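Local coordinates for NIF3-related protein (Bacillus cereus, PDB 2GX8), which is of unknown function but binds zinc ions at a two-metal site shared by the NIF3 family and carries an added, probably regulatory, domain, at residues C[67-72]-C[382-387]; C[152-157]-C[321-326]; C[203-208]-C[218-223]. All coordinates share one frame; numbering follows the deposited sequence.

How the interactions relate
The contacts are nested: interaction 2 lies inside the loop closed by interaction 1, and interaction 3 inside that of interaction 2. Interaction 1 joins strands 66-70 and 383-386, so an early and a late part of the chain share one sheet. Interaction 2 sets the start of strand 150-168 against helix 321-326, its centre about 30 Å from that of interaction 1. Interaction 3 pairs strands 194-206 and 221-233 in the sheet of strand 150-168. Its centre is about 56 Å from interaction 2's and about 60 Å from interaction 1's. This fits a zinc-binding body holding interaction 1, with interaction 2 where strand 150-168 leaves it, and interaction 3 far out in what is probably the regulatory domain.

Interaction 1: residues C[67-72]-C[382-387]; sequences VLIALD and VHIHAS
Val67 and Ile384 sit side by side in a parallel strand pair, their side chains pointing the same way. The tight part is the face bearing Val67, Ile69 and Ile384. Val67 CG2 lies 3.6 Å from Val382 CG1 and also touches Ile384 CD1. Ile69 CG1 packs on Ile384 CG2 at 3.7 Å. In Ile384 CG1 is anti to the carbonyl carbon (chi1 -45°), which leaves CG2 toward Ile69; the second torsion brings CD1 to Val67. Helix 362-377 covers this face through Met363 and Val367.

The solvent side is the histidine end, with exposed His383 and partly exposed His385. The edge of the His385 ring comes near Val67 O, with CD2 3.3 Å away. One ring face of His385 meets ND1 of His383, and His66 also meets the ring. Leu68, on the same face as His385, is buried under helix 75-84, and its CD1 reaches His385 CB at 3.8 Å.

Four backbone bonds join the strands. Val67 N binds His383 O, His385 N binds Val67 O at 2.8 Å, Ile69 N binds His385 O at 2.7 Å, and Ser387 N binds Ile69 O. The backbone bonds fix the register, while branched apolar side chains pack one face beneath helix 362-377.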
ATOM      1  N   VAL C  67      24.357  34.701 -13.335  1.00 51.29           N
ATOM      2  CA  VAL C  67      23.453  33.535 -13.205  1.00 50.41           C
ATOM      3  C   VAL C  67      23.235  32.895 -14.584  1.00 50.82           C
ATOM      4  O   VAL C  67      23.198  33.610 -15.591  1.00 49.68           O
ATOM      5  CB  VAL C  67      22.074  33.968 -12.631  1.00 50.98           C
ATOM      6  CG1 VAL C  67      21.244  32.795 -12.209  1.00 45.90           C
ATOM      7  CG2 VAL C  67      22.276  34.918 -11.410  1.00 50.35           C
ATOM      8  N   LEU C  68      23.072  31.561 -14.630  1.00 50.68           N
ATOM      9  CA  LEU C  68      22.830  30.861 -15.890  1.00 50.62           C
ATOM     10  C   LEU C  68      21.454  30.175 -15.918  1.00 53.14           C
ATOM     11  O   LEU C  68      21.093  29.432 -14.979  1.00 53.96           O
ATOM     12  CB  LEU C  68      23.918  29.800 -16.137  1.00 51.15           C
ATOM     13  CG  LEU C  68      23.958  29.057 -17.479  1.00 50.00           C
ATOM     14  CD1 LEU C  68      24.303  30.010 -18.619  1.00 47.27           C
ATOM     15  CD2 LEU C  68      24.972  27.910 -17.439  1.00 46.20           C
ATOM     16  N   ILE C  69      20.690  30.414 -16.982  1.00 51.49           N
ATOM     17  CA  ILE C  69      19.428  29.735 -17.126  1.00 50.13           C
ATOM     18  C   ILE C  69      19.683  28.518 -18.025  1.00 51.24           C
ATOM     19  O   ILE C  69      20.213  28.655 -19.139  1.00 50.51           O
ATOM     20  CB  ILE C  69      18.341  30.618 -17.750  1.00 51.03           C
ATOM     21  CG1 ILE C  69      18.332  32.017 -17.111  1.00 46.57           C
ATOM     22  CG2 ILE C  69      16.995  29.978 -17.560  1.00 47.90           C
ATOM     23  CD1 ILE C  69      18.060  31.975 -15.621  1.00 45.53           C
ATOM     24  N   ALA C  70      19.297  27.338 -17.538  1.00 50.16           N
ATOM     25  CA  ALA C  70      19.478  26.092 -18.292  1.00 51.23           C
ATOM     26  C   ALA C  70      18.205  25.283 -18.352  1.00 51.54           C
ATOM     27  O   ALA C  70      17.299  25.499 -17.550  1.00 52.93           O
ATOM     28  CB  ALA C  70      20.591  25.235 -17.651  1.00 49.04           C
ATOM     29  N   LEU C  71      18.150  24.349 -19.303  1.00 52.13           N
ATOM     30  CA  LEU C  71      17.058  23.397 -19.373  1.00 52.82           C
ATOM     31  C   LEU C  71      17.555  22.122 -18.641  1.00 55.89           C
ATOM     32  O   LEU C  71      16.991  21.709 -17.619  1.00 58.34           O
ATOM     33  CB  LEU C  71      16.634  23.144 -20.827  1.00 51.64           C
ATOM     34  CG  LEU C  71      15.648  21.990 -21.083  1.00 52.72           C
ATOM     35  CD1 LEU C  71      14.328  22.274 -20.429  1.00 53.56           C
ATOM     36  CD2 LEU C  71      15.434  21.718 -22.561  1.00 47.44           C
ATOM     37  N   ASP C  72      18.648  21.543 -19.134  1.00 55.87           N
ATOM     38  CA  ASP C  72      19.271  20.363 -18.553  1.00 55.49           C
ATOM     39  C   ASP C  72      20.620  20.757 -17.981  1.00 56.43           C
ATOM     40  O   ASP C  72      21.363  21.497 -18.646  1.00 54.58           O
ATOM     41  CB  ASP C  72      19.501  19.352 -19.667  1.00 54.55           C
ATOM     42  CG  ASP C  72      18.218  18.974 -20.354  1.00 56.62           C
ATOM     43  OD1 ASP C  72      17.307  18.576 -19.603  1.00 54.15           O
ATOM     44  OD2 ASP C  72      18.105  19.059 -21.617  1.00 55.89           O
ATOM     45  N   VAL C 382      23.607  42.173 -11.486  1.00 52.58           N
ATOM     46  CA  VAL C 382      23.678  40.775 -11.921  1.00 52.87           C
ATOM     47  C   VAL C 382      23.423  40.682 -13.416  1.00 52.88           C
ATOM     48  O   VAL C 382      22.516  41.322 -13.941  1.00 52.82           O
ATOM     49  CB  VAL C 382      22.595  39.845 -11.288  1.00 52.84           C
ATOM     50  CG1 VAL C 382      23.057  38.402 -11.382  1.00 51.31           C
ATOM     51  CG2 VAL C 382      22.340  40.151  -9.853  1.00 52.48           C
ATOM     52  N   HIS C 383      24.212  39.851 -14.083  1.00 53.73           N
ATOM     53  CA  HIS C 383      24.064  39.592 -15.499  1.00 54.79           C
ATOM     54  C   HIS C 383      23.439  38.184 -15.600  1.00 53.92           C
ATOM     55  O   HIS C 383      23.991  37.227 -15.077  1.00 54.71           O
ATOM     56  CB  HIS C 383      25.448  39.618 -16.152  1.00 55.50           C
ATOM     57  CG  HIS C 383      25.431  39.690 -17.653  1.00 60.34           C
ATOM     58  ND1 HIS C 383      24.649  38.865 -18.439  1.00 62.13           N
ATOM     59  CD2 HIS C 383      26.163  40.441 -18.514  1.00 64.20           C
ATOM     60  CE1 HIS C 383      24.869  39.131 -19.716  1.00 62.90           C
ATOM     61  NE2 HIS C 383      25.791  40.077 -19.789  1.00 66.53           N
ATOM     62  N   ILE C 384      22.284  38.048 -16.240  1.00 53.28           N
ATOM     63  CA  ILE C 384      21.664  36.725 -16.391  1.00 52.56           C
ATOM     64  C   ILE C 384      22.033  36.183 -17.775  1.00 52.54           C
ATOM     65  O   ILE C 384      22.092  36.948 -18.742  1.00 52.65           O
ATOM     66  CB  ILE C 384      20.105  36.787 -16.234  1.00 52.85           C
ATOM     67  CG1 ILE C 384      19.680  37.644 -15.024  1.00 52.99           C
ATOM     68  CG2 ILE C 384      19.473  35.406 -16.234  1.00 52.53           C
ATOM     69  CD1 ILE C 384      20.191  37.200 -13.682  1.00 52.62           C
ATOM     70  N   HIS C 385      22.295  34.880 -17.886  1.00 52.13           N
ATOM     71  CA  HIS C 385      22.658  34.312 -19.177  1.00 51.29           C
ATOM     72  C   HIS C 385      21.751  33.157 -19.558  1.00 51.66           C
ATOM     73  O   HIS C 385      21.245  32.447 -18.695  1.00 52.57           O
ATOM     74  CB  HIS C 385      24.093  33.809 -19.173  1.00 49.81           C
ATOM     75  CG  HIS C 385      25.093  34.787 -18.646  1.00 51.12           C
ATOM     76  ND1 HIS C 385      25.813  35.638 -19.462  1.00 49.24           N
ATOM     77  CD2 HIS C 385      25.519  35.028 -17.382  1.00 51.64           C
ATOM     78  CE1 HIS C 385      26.633  36.362 -18.722  1.00 49.57           C
ATOM     79  NE2 HIS C 385      26.469  36.019 -17.457  1.00 51.93           N
ATOM     80  N   ALA C 386      21.548  32.983 -20.859  1.00 51.75           N
ATOM     81  CA  ALA C 386      20.780  31.868 -21.390  1.00 52.41           C
ATOM     82  C   ALA C 386      21.766  30.904 -22.027  1.00 52.92           C
ATOM     83  O   ALA C 386      22.365  31.221 -23.047  1.00 52.99           O
ATOM     84  CB  ALA C 386      19.810  32.346 -22.415  1.00 52.30           C
ATOM     85  N   SER C 387      21.942  29.738 -21.410  1.00 54.24           N
ATOM     86  CA  SER C 387      22.841  28.697 -21.907  1.00 54.74           C
ATOM     87  C   SER C 387      22.700  28.466 -23.399  1.00 55.06           C
ATOM     88  O   SER C 387      21.589  28.318 -23.912  1.00 55.22           O
ATOM     89  CB  SER C 387      22.551  27.401 -21.195  1.00 54.94           C
ATOM     90  OG  SER C 387      23.462  26.403 -21.604  1.00 56.21           O
TER

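Interaction 2: residues C[152-157]-C[321-326]; sequences VLAPTY and INQAKF
Gln323 extends its CG anti to the backbone N (chi1 -168°), then bends at chi2 (61°). This bend carries the side-chain amide from helix 321-326 across to the carbonyl of Leu153. Leu153 has CG anti to the backbone N, and the turn at its second torsion brings CD1 to the helix.

Gln323 NE2 donates to Leu153 O at 3.1 Å, with an N-H...O angle of 153°. The amide nitrogen lies in the carbonyl plane of Leu153. The oxygen in turn lies in the amide plane of Gln323. The two planes are nonetheless turned nearly at right angles and meet along the bond. The same oxygen also accepts a bond from Lys327 NZ, so two side-chain donors grip it. The lysine charge would probably polarise this carbonyl further.

The aliphatic part of Gln323 also takes part. Its CG lies 3.1 Å from Leu153 O and 4.2 Å from Ala154 CB. The Pro155 ring crosses the amide end at a slant, with CD 3.7 Å from Gln323 NE2. The proline is exposed, so this end of the contact is the solvent side. Leu153 and Ala324 form the buried end. Leu153 CD1 rests on Ala324 CA at 3.8 Å and is 4.2 Å from Ala324 CB.

The chain turns a corner at Leu153 and Ala154. Beyond it, Thr156 and Tyr157 both face Leu267 in a classic beta bulge. Tyr332 of strand 331-335 and Ala311 of strand 306-313 touch both Leu153 and Ala324. Helix 339-348 lies against Ile321. The contact thus places the bend at the start of strand 150-168 beside helix 321-326, over strands 306-313 and 331-335.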
ATOM      1  N   VAL C 152      -5.683  27.629 -20.947  1.00 58.22           N
ATOM      2  CA  VAL C 152      -4.930  26.556 -20.318  1.00 56.31           C
ATOM      3  C   VAL C 152      -5.444  25.232 -20.910  1.00 56.29           C
ATOM      4  O   VAL C 152      -6.654  25.072 -21.163  1.00 55.73           O
ATOM      5  CB  VAL C 152      -5.074  26.564 -18.752  1.00 57.76           C
ATOM      6  CG1 VAL C 152      -4.543  25.290 -18.149  1.00 53.42           C
ATOM      7  CG2 VAL C 152      -4.347  27.766 -18.129  1.00 55.83           C
ATOM      8  N   LEU C 153      -4.538  24.296 -21.174  1.00 54.75           N
ATOM      9  CA  LEU C 153      -4.971  23.038 -21.763  1.00 53.71           C
ATOM     10  C   LEU C 153      -5.511  22.093 -20.680  1.00 54.08           C
ATOM     11  O   LEU C 153      -6.636  21.593 -20.796  1.00 53.50           O
ATOM     12  CB  LEU C 153      -3.826  22.369 -22.545  1.00 53.29           C
ATOM     13  CG  LEU C 153      -4.078  20.940 -23.036  1.00 51.11           C
ATOM     14  CD1 LEU C 153      -5.119  20.966 -24.163  1.00 52.54           C
ATOM     15  CD2 LEU C 153      -2.786  20.337 -23.503  1.00 49.44           C
ATOM     16  N   ALA C 154      -4.694  21.832 -19.656  1.00 51.02           N
ATOM     17  CA  ALA C 154      -5.072  20.936 -18.575  1.00 51.61           C
ATOM     18  C   ALA C 154      -4.889  21.691 -17.272  1.00 51.12           C
ATOM     19  O   ALA C 154      -3.720  21.921 -16.865  1.00 53.55           O
ATOM     20  CB  ALA C 154      -4.191  19.680 -18.566  1.00 50.12           C
ATOM     21  N   PRO C 155      -6.005  22.094 -16.643  1.00 49.37           N
ATOM     22  CA  PRO C 155      -6.036  22.824 -15.390  1.00 48.79           C
ATOM     23  C   PRO C 155      -5.421  21.976 -14.270  1.00 48.01           C
ATOM     24  O   PRO C 155      -5.849  20.788 -14.079  1.00 48.23           O
ATOM     25  CB  PRO C 155      -7.541  23.005 -15.147  1.00 48.57           C
ATOM     26  CG  PRO C 155      -8.152  22.900 -16.512  1.00 48.76           C
ATOM     27  CD  PRO C 155      -7.362  21.837 -17.158  1.00 48.78           C
ATOM     28  N   THR C 156      -4.484  22.656 -13.487  1.00 47.55           N
ATOM     29  CA  THR C 156      -3.855  21.917 -12.392  1.00 47.34           C
ATOM     30  C   THR C 156      -3.923  22.739 -11.133  1.00 48.02           C
ATOM     31  O   THR C 156      -3.798  22.215 -10.025  1.00 48.60           O
ATOM     32  CB  THR C 156      -2.359  21.581 -12.656  1.00 47.80           C
ATOM     33  OG1 THR C 156      -1.593  22.788 -12.786  1.00 48.21           O
ATOM     34  CG2 THR C 156      -2.186  20.704 -13.895  1.00 45.00           C
ATOM     35  N   TYR C 157      -4.136  24.038 -11.301  1.00 47.84           N
ATOM     36  CA  TYR C 157      -4.167  24.931 -10.164  1.00 47.49           C
ATOM     37  C   TYR C 157      -5.143  26.102 -10.342  1.00 47.13           C
ATOM     38  O   TYR C 157      -5.203  26.716 -11.403  1.00 46.60           O
ATOM     39  CB  TYR C 157      -2.740  25.439  -9.884  1.00 47.77           C
ATOM     40  CG  TYR C 157      -2.630  26.340  -8.679  1.00 48.56           C
ATOM     41  CD1 TYR C 157      -2.492  25.807  -7.395  1.00 46.57           C
ATOM     42  CD2 TYR C 157      -2.679  27.730  -8.820  1.00 48.81           C
ATOM     43  CE1 TYR C 157      -2.407  26.640  -6.287  1.00 48.45           C
ATOM     44  CE2 TYR C 157      -2.595  28.571  -7.714  1.00 48.05           C
ATOM     45  CZ  TYR C 157      -2.454  28.020  -6.458  1.00 47.94           C
ATOM     46  OH  TYR C 157      -2.379  28.855  -5.367  1.00 52.90           O
ATOM     47  N   ILE C 321      -3.700  13.628 -23.939  1.00 48.86           N
ATOM     48  CA  ILE C 321      -4.321  13.483 -25.235  1.00 47.66           C
ATOM     49  C   ILE C 321      -5.862  13.564 -25.163  1.00 48.86           C
ATOM     50  O   ILE C 321      -6.486  14.035 -26.113  1.00 49.66           O
ATOM     51  CB  ILE C 321      -3.833  12.207 -25.991  1.00 47.54           C
ATOM     52  CG1 ILE C 321      -4.315  10.945 -25.298  1.00 45.88           C
ATOM     53  CG2 ILE C 321      -2.296  12.213 -26.100  1.00 46.54           C
ATOM     54  CD1 ILE C 321      -4.205   9.694 -26.137  1.00 39.60           C
ATOM     55  N   ASN C 322      -6.469  13.124 -24.060  1.00 49.46           N
ATOM     56  CA  ASN C 322      -7.918  13.139 -23.939  1.00 52.07           C
ATOM     57  C   ASN C 322      -8.426  14.530 -23.736  1.00 53.12           C
ATOM     58  O   ASN C 322      -9.465  14.904 -24.285  1.00 52.70           O
ATOM     59  CB  ASN C 322      -8.404  12.203 -22.834  1.00 52.64           C
ATOM     60  CG  ASN C 322      -8.395  10.759 -23.278  1.00 56.05           C
ATOM     61  OD1 ASN C 322      -7.416  10.054 -23.072  1.00 61.42           O
ATOM     62  ND2 ASN C 322      -9.445  10.341 -23.987  1.00 60.43           N
ATOM     63  N   GLN C 323      -7.661  15.295 -22.971  1.00 53.46           N
ATOM     64  CA  GLN C 323      -7.964  16.688 -22.706  1.00 55.82           C
ATOM     65  C   GLN C 323      -7.877  17.473 -23.998  1.00 55.22           C
ATOM     66  O   GLN C 323      -8.809  18.163 -24.377  1.00 56.06           O
ATOM     67  CB  GLN C 323      -7.005  17.224 -21.628  1.00 56.79           C
ATOM     68  CG  GLN C 323      -7.373  18.582 -21.035  1.00 62.42           C
ATOM     69  CD  GLN C 323      -8.752  18.674 -20.294  1.00 70.57           C
ATOM     70  OE1 GLN C 323      -9.496  17.693 -20.139  1.00 75.25           O
ATOM     71  NE2 GLN C 323      -9.082  19.883 -19.852  1.00 70.65           N
ATOM     72  N   ALA C 324      -6.765  17.315 -24.700  1.00 56.88           N
ATOM     73  CA  ALA C 324      -6.533  17.968 -25.999  1.00 56.89           C
ATOM     74  C   ALA C 324      -7.686  17.756 -26.986  1.00 56.53           C
ATOM     75  O   ALA C 324      -8.097  18.696 -27.644  1.00 57.82           O
ATOM     76  CB  ALA C 324      -5.216  17.514 -26.595  1.00 55.67           C
ATOM     77  N   LYS C 325      -8.222  16.537 -27.057  1.00 56.92           N
ATOM     78  CA  LYS C 325      -9.355  16.227 -27.930  1.00 56.49           C
ATOM     79  C   LYS C 325     -10.687  16.747 -27.365  1.00 57.76           C
ATOM     80  O   LYS C 325     -11.528  17.261 -28.103  1.00 56.97           O
ATOM     81  CB  LYS C 325      -9.456  14.724 -28.173  1.00 56.16           C
ATOM     82  CG  LYS C 325     -10.466  14.349 -29.266  1.00 52.32           C
ATOM     83  CD  LYS C 325      -9.992  14.872 -30.604  1.00 48.84           C
ATOM     84  CE  LYS C 325     -11.069  14.831 -31.682  1.00 47.15           C
ATOM     85  NZ  LYS C 325     -10.406  15.282 -32.954  1.00 49.69           N
ATOM     86  N   PHE C 326     -10.886  16.600 -26.058  1.00 58.57           N
ATOM     87  CA  PHE C 326     -12.116  17.090 -25.425  1.00 59.16           C
ATOM     88  C   PHE C 326     -12.276  18.594 -25.695  1.00 57.96           C
ATOM     89  O   PHE C 326     -13.349  19.032 -26.069  1.00 56.07           O
ATOM     90  CB  PHE C 326     -12.114  16.782 -23.917  1.00 60.97           C
ATOM     91  CG  PHE C 326     -13.269  17.400 -23.166  1.00 63.90           C
ATOM     92  CD1 PHE C 326     -13.040  18.385 -22.192  1.00 66.94           C
ATOM     93  CD2 PHE C 326     -14.586  17.015 -23.447  1.00 64.88           C
ATOM     94  CE1 PHE C 326     -14.091  18.961 -21.490  1.00 66.90           C
ATOM     95  CE2 PHE C 326     -15.656  17.589 -22.761  1.00 66.19           C
ATOM     96  CZ  PHE C 326     -15.414  18.567 -21.779  1.00 66.54           C
TER

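Interaction 3: residues C[203-208]-C[218-223]; sequences TFVPQE and GQLERV
The Phe204 ring receives Glu221 on one face and Val223 at its edge. Glu221 CB sits 3.7 Å from the ring centroid and 17° off the ring normal, a CH-pi contact. Glu221 CG adds to it, 3.6 Å from Phe204 CE1. Val223 CG2 lies in the ring plane, 3.9 Å from Phe204 CE2. Tyr191 of a third subunit meets the same ring at a steep angle. Phe204 CG stands between the backbone N and the carbonyl carbon (chi1 62°), which brings the ring over Glu221 on their shared face of the sheet.

Thr203 and Arg222 lie side by side on the other face. Thr203 CG2 is 3.7 Å from Arg222 NH2. The polar ends turn to the third subunit, where Arg222 forms a salt bridge with Glu174 of that subunit and Thr203 OG1 hydrogen-bonds with Thr195 OG1 of that subunit. Val205 CG2 packs on Leu220 CD1 at 3.8 Å, and Val205 CG1 touches Gly218. Pro206 CD also meets Glu221 CG.

Glu221 N donates to Phe204 O at 2.7 Å, and Phe204 N donates to Glu221 O at 3.2 Å. Phe204 and Glu221 are thus a hydrogen-bonded antiparallel pair, and Thr203 and Arg222 a non-hydrogen-bonded one. Thr203, Val205 and Pro206 also pair with an antiparallel strand of the third subunit. The arrangement is that of a beta hairpin end whose sheet continues across a subunit interface.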
ATOM      1  N   THR C 203     -20.453  47.785  17.986  1.00 49.13           N
ATOM      2  CA  THR C 203     -20.598  47.901  19.436  1.00 49.29           C
ATOM      3  C   THR C 203     -19.445  47.144  20.098  1.00 49.44           C
ATOM      4  O   THR C 203     -18.847  46.295  19.483  1.00 48.98           O
ATOM      5  CB  THR C 203     -21.980  47.367  19.966  1.00 49.58           C
ATOM      6  OG1 THR C 203     -22.139  45.988  19.623  1.00 44.92           O
ATOM      7  CG2 THR C 203     -23.166  48.173  19.413  1.00 46.16           C
ATOM      8  N   PHE C 204     -19.100  47.495  21.326  1.00 50.12           N
ATOM      9  CA  PHE C 204     -18.059  46.776  22.040  1.00 50.09           C
ATOM     10  C   PHE C 204     -18.160  47.087  23.516  1.00 49.95           C
ATOM     11  O   PHE C 204     -18.711  48.118  23.901  1.00 51.76           O
ATOM     12  CB  PHE C 204     -16.658  47.055  21.458  1.00 49.15           C
ATOM     13  CG  PHE C 204     -16.213  48.505  21.533  1.00 52.52           C
ATOM     14  CD1 PHE C 204     -15.423  48.956  22.590  1.00 52.03           C
ATOM     15  CD2 PHE C 204     -16.539  49.408  20.526  1.00 53.89           C
ATOM     16  CE1 PHE C 204     -14.978  50.277  22.649  1.00 54.20           C
ATOM     17  CE2 PHE C 204     -16.125  50.723  20.587  1.00 53.85           C
ATOM     18  CZ  PHE C 204     -15.339  51.170  21.649  1.00 54.68           C
ATOM     19  N   VAL C 205     -17.686  46.170  24.349  1.00 50.60           N
ATOM     20  CA  VAL C 205     -17.637  46.366  25.802  1.00 50.34           C
ATOM     21  C   VAL C 205     -16.200  46.061  26.233  1.00 52.49           C
ATOM     22  O   VAL C 205     -15.850  44.895  26.419  1.00 51.99           O
ATOM     23  CB  VAL C 205     -18.633  45.437  26.557  1.00 50.30           C
ATOM     24  CG1 VAL C 205     -18.419  45.473  28.049  1.00 46.92           C
ATOM     25  CG2 VAL C 205     -20.060  45.794  26.248  1.00 49.96           C
ATOM     26  N   PRO C 206     -15.353  47.109  26.386  1.00 54.61           N
ATOM     27  CA  PRO C 206     -13.944  46.958  26.776  1.00 56.26           C
ATOM     28  C   PRO C 206     -13.832  46.188  28.072  1.00 57.95           C
ATOM     29  O   PRO C 206     -14.652  46.383  28.968  1.00 58.43           O
ATOM     30  CB  PRO C 206     -13.468  48.404  26.963  1.00 56.32           C
ATOM     31  CG  PRO C 206     -14.699  49.209  27.115  1.00 55.69           C
ATOM     32  CD  PRO C 206     -15.704  48.526  26.230  1.00 54.90           C
ATOM     33  N   GLN C 207     -12.834  45.314  28.171  1.00 60.37           N
ATOM     34  CA  GLN C 207     -12.702  44.457  29.353  1.00 62.83           C
ATOM     35  C   GLN C 207     -11.504  44.775  30.235  1.00 63.89           C
ATOM     36  O   GLN C 207     -10.648  45.577  29.856  1.00 64.37           O
ATOM     37  CB  GLN C 207     -12.701  42.974  28.937  1.00 63.06           C
ATOM     38  CG  GLN C 207     -14.060  42.447  28.464  1.00 64.32           C
ATOM     39  CD  GLN C 207     -15.063  42.297  29.600  1.00 67.17           C
ATOM     40  OE1 GLN C 207     -16.258  42.560  29.425  1.00 69.67           O
ATOM     41  NE2 GLN C 207     -14.578  41.886  30.777  1.00 69.74           N
ATOM     42  N   GLU C 208     -11.481  44.146  31.414  1.00 65.44           N
ATOM     43  CA  GLU C 208     -10.408  44.278  32.402  1.00 67.01           C
ATOM     44  C   GLU C 208      -9.050  44.431  31.715  1.00 67.74           C
ATOM     45  O   GLU C 208      -8.565  43.490  31.067  1.00 68.05           O
ATOM     46  CB  GLU C 208     -10.375  43.041  33.298  1.00 66.95           C
ATOM     47  CG  GLU C 208      -9.374  43.135  34.445  1.00 69.11           C
ATOM     48  CD  GLU C 208      -8.990  41.772  35.008  1.00 70.25           C
ATOM     49  OE1 GLU C 208      -8.968  40.781  34.232  1.00 70.63           O
ATOM     50  OE2 GLU C 208      -8.683  41.702  36.218  1.00 67.55           O
ATOM     51  N   GLY C 218     -18.506  46.748  32.633  1.00 66.18           N
ATOM     52  CA  GLY C 218     -19.355  46.235  31.555  1.00 65.97           C
ATOM     53  C   GLY C 218     -19.986  47.374  30.773  1.00 65.27           C
ATOM     54  O   GLY C 218     -21.193  47.368  30.502  1.00 65.71           O
ATOM     55  N   GLN C 219     -19.150  48.341  30.402  1.00 64.08           N
ATOM     56  CA  GLN C 219     -19.571  49.567  29.710  1.00 62.72           C
ATOM     57  C   GLN C 219     -19.783  49.420  28.179  1.00 61.20           C
ATOM     58  O   GLN C 219     -18.814  49.390  27.432  1.00 60.40           O
ATOM     59  CB  GLN C 219     -18.584  50.711  30.086  1.00 62.95           C
ATOM     60  CG  GLN C 219     -17.031  50.369  30.009  1.00 62.00           C
ATOM     61  CD  GLN C 219     -16.085  51.382  30.744  1.00 63.08           C
ATOM     62  OE1 GLN C 219     -14.887  51.451  30.448  1.00 61.71           O
ATOM     63  NE2 GLN C 219     -16.628  52.145  31.701  1.00 59.17           N
ATOM     64  N   LEU C 220     -21.037  49.350  27.716  1.00 59.92           N
ATOM     65  CA  LEU C 220     -21.308  49.178  26.267  1.00 60.36           C
ATOM     66  C   LEU C 220     -21.075  50.432  25.448  1.00 60.18           C
ATOM     67  O   LEU C 220     -21.798  51.412  25.610  1.00 61.26           O
ATOM     68  CB  LEU C 220     -22.740  48.682  25.983  1.00 60.17           C
ATOM     69  CG  LEU C 220     -23.102  48.518  24.487  1.00 59.05           C
ATOM     70  CD1 LEU C 220     -22.711  47.167  23.905  1.00 53.81           C
ATOM     71  CD2 LEU C 220     -24.576  48.700  24.301  1.00 59.93           C
ATOM     72  N   GLU C 221     -20.089  50.390  24.557  1.00 59.99           N
ATOM     73  CA  GLU C 221     -19.782  51.521  23.703  1.00 59.67           C
ATOM     74  C   GLU C 221     -20.371  51.295  22.328  1.00 60.69           C
ATOM     75  O   GLU C 221     -20.726  50.181  21.977  1.00 59.14           O
ATOM     76  CB  GLU C 221     -18.281  51.696  23.584  1.00 59.83           C
ATOM     77  CG  GLU C 221     -17.494  51.517  24.879  1.00 61.75           C
ATOM     78  CD  GLU C 221     -17.762  52.553  25.946  1.00 67.10           C
ATOM     79  OE1 GLU C 221     -18.651  53.419  25.767  1.00 69.64           O
ATOM     80  OE2 GLU C 221     -17.071  52.499  26.994  1.00 70.39           O
ATOM     81  N   ARG C 222     -20.448  52.354  21.535  1.00 62.56           N
ATOM     82  CA  ARG C 222     -21.029  52.284  20.190  1.00 64.99           C
ATOM     83  C   ARG C 222     -20.330  53.281  19.271  1.00 65.46           C
ATOM     84  O   ARG C 222     -20.153  54.454  19.633  1.00 64.68           O
ATOM     85  CB  ARG C 222     -22.521  52.579  20.289  1.00 65.84           C
ATOM     86  CG  ARG C 222     -23.236  52.958  18.998  1.00 68.67           C
ATOM     87  CD  ARG C 222     -24.784  52.972  19.174  1.00 67.58           C
ATOM     88  NE  ARG C 222     -25.342  51.645  19.470  1.00 72.03           N
ATOM     89  CZ  ARG C 222     -25.611  51.183  20.694  1.00 72.67           C
ATOM     90  NH1 ARG C 222     -25.383  51.924  21.775  1.00 70.22           N
ATOM     91  NH2 ARG C 222     -26.113  49.966  20.841  1.00 72.75           N
ATOM     92  N   VAL C 223     -19.924  52.825  18.087  1.00 65.14           N
ATOM     93  CA  VAL C 223     -19.161  53.685  17.181  1.00 65.41           C
ATOM     94  C   VAL C 223     -19.599  53.549  15.733  1.00 64.66           C
ATOM     95  O   VAL C 223     -19.754  52.434  15.260  1.00 65.75           O
ATOM     96  CB  VAL C 223     -17.655  53.333  17.307  1.00 65.25           C
ATOM     97  CG1 VAL C 223     -16.853  53.788  16.112  1.00 68.80           C
ATOM     98  CG2 VAL C 223     -17.058  53.920  18.575  1.00 67.21           C
TER